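Local coordinates for lambda integrase (Enterobacteria phage lambda, PDB 1AE9), which integrates the phage genome into the host chromosome by site-specific recombination and, together with excisionase, excises the prophage again, this chain being its catalytic domain, at residues T33-G38 against V55-T60. Residues are numbered along the deposited sequence; the frame is centred on the assembly and turned at random.
Sequences TGQRVG and VEQSKT
In the tyrosine recombinase catalytic domain, residues 33-38, the turn joining helix 21-33 to helix 37-42, face residues 55-60, where strand 52-56 runs into the turn before strand 63-67. Arg36 and Lys59, both predicted active-site residues, come to this contact with their side chains crossing at about a right angle. Arg36, at the N-cap position of helix 37-42, reaches across with its chain extended from CG to NE, and its guanidinium meets the amide of Gln57 with the two planes perpendicular. Arg36 NH1 donates to Gln57 OE1 at 3.1 Å, keeping the acceptor in the guanidinium plane but approaching from above the carbonyl plane. Thr60 OG1 takes a lone pair of that oxygen, which is thus gripped from two directions, holding the Gln57 amide. A water accepting from Arg36 NH2 lies 3.0 Å from Gln57 OE1 and can bridge the two. Lys59 CD lies over one guanidinium face, 4.2 Å from Arg36 NE; its NZ turns to a salt bridge with Asp127 of the second subunit. Arg135, also predicted active-site, brings a like charge close to Arg36, consistent with a positively charged site for the DNA phosphate. One residue earlier, the buried Gln35 bends at chi2 (-48°), folding its amide back so that NE2 donates to Thr33 O, near its own amide plane, and to Leu154 O. Gln35 OE1 receives Gln57 NE2 on a lone pair at 2.8 Å, while Val55 CG1 packs 3.9 Å from the same Gln35 OE1.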
# COMPACT_ATOMS: atom_id res chain seq x y z
N THR A 33 -0.44 -24.02 1.40
CA THR A 33 0.28 -23.70 2.64
C THR A 33 -0.64 -23.07 3.69
O THR A 33 -0.30 -23.04 4.87
CB THR A 33 1.48 -22.73 2.43
OG1 THR A 33 1.00 -21.41 2.11
CG2 THR A 33 2.41 -23.22 1.32
N GLY A 34 -1.77 -22.53 3.25
CA GLY A 34 -2.71 -21.89 4.16
C GLY A 34 -2.20 -20.61 4.83
O GLY A 34 -2.84 -20.11 5.77
N GLN A 35 -1.10 -20.05 4.33
CA GLN A 35 -0.52 -18.84 4.93
C GLN A 35 -1.13 -17.53 4.44
O GLN A 35 -1.60 -17.43 3.30
CB GLN A 35 1.00 -18.84 4.74
CG GLN A 35 1.71 -20.04 5.39
CD GLN A 35 1.26 -20.29 6.82
OE1 GLN A 35 1.43 -19.43 7.70
NE2 GLN A 35 0.65 -21.44 7.07
N ARG A 36 -1.16 -16.53 5.32
CA ARG A 36 -1.70 -15.21 4.98
C ARG A 36 -0.88 -14.66 3.82
O ARG A 36 0.32 -14.95 3.71
CB ARG A 36 -1.59 -14.28 6.18
CG ARG A 36 -2.42 -14.69 7.39
CD ARG A 36 -2.34 -13.62 8.46
NE ARG A 36 -3.07 -13.96 9.68
CZ ARG A 36 -2.63 -14.79 10.63
NH1 ARG A 36 -1.45 -15.39 10.51
NH2 ARG A 36 -3.35 -14.98 11.72
N VAL A 37 -1.50 -13.82 2.99
CA VAL A 37 -0.83 -13.25 1.82
C VAL A 37 0.46 -12.49 2.17
O VAL A 37 1.46 -12.59 1.44
CB VAL A 37 -1.80 -12.40 0.94
CG1 VAL A 37 -2.30 -11.17 1.70
CG2 VAL A 37 -1.13 -12.01 -0.38
N GLY A 38 0.46 -11.79 3.31
CA GLY A 38 1.64 -11.06 3.74
C GLY A 38 2.81 -12.02 3.89
O GLY A 38 3.93 -11.72 3.47
N VAL A 55 8.30 -20.84 8.33
CA VAL A 55 7.53 -19.61 8.27
C VAL A 55 7.29 -18.99 9.64
O VAL A 55 6.81 -19.66 10.56
CB VAL A 55 6.13 -19.88 7.63
CG1 VAL A 55 5.23 -18.65 7.75
CG2 VAL A 55 6.28 -20.29 6.17
N GLU A 56 7.69 -17.73 9.79
CA GLU A 56 7.39 -17.01 11.02
C GLU A 56 6.35 -16.01 10.59
O GLU A 56 6.63 -15.09 9.81
CB GLU A 56 8.58 -16.26 11.62
CG GLU A 56 8.10 -15.48 12.84
CD GLU A 56 9.19 -14.76 13.60
OE1 GLU A 56 10.39 -15.02 13.35
OE2 GLU A 56 8.85 -13.92 14.45
N GLN A 57 5.13 -16.20 11.05
CA GLN A 57 4.05 -15.31 10.68
C GLN A 57 4.32 -13.90 11.16
O GLN A 57 4.57 -13.67 12.35
CB GLN A 57 2.73 -15.86 11.20
CG GLN A 57 2.49 -17.31 10.73
CD GLN A 57 1.11 -17.82 11.08
OE1 GLN A 57 0.45 -17.28 11.97
NE2 GLN A 57 0.67 -18.85 10.38
N SER A 58 4.29 -12.97 10.21
CA SER A 58 4.56 -11.55 10.45
C SER A 58 3.67 -10.92 11.52
O SER A 58 4.15 -10.18 12.37
CB SER A 58 4.42 -10.76 9.14
OG SER A 58 5.34 -11.21 8.15
N LYS A 59 2.39 -11.23 11.46
CA LYS A 59 1.43 -10.67 12.39
C LYS A 59 1.44 -11.27 13.80
O LYS A 59 1.50 -10.55 14.80
CB LYS A 59 0.03 -10.78 11.78
CG LYS A 59 -1.10 -10.21 12.63
CD LYS A 59 -2.47 -10.58 12.04
CE LYS A 59 -3.63 -10.12 12.94
NZ LYS A 59 -3.63 -10.79 14.28
N THR A 60 1.44 -12.60 13.87
CA THR A 60 1.37 -13.31 15.15
C THR A 60 2.68 -13.77 15.78
O THR A 60 2.72 -14.01 16.99
CB THR A 60 0.50 -14.56 14.99
OG1 THR A 60 1.13 -15.45 14.07
CG2 THR A 60 -0.87 -14.17 14.46
O HOH W 1 -2.28 -17.19 13.21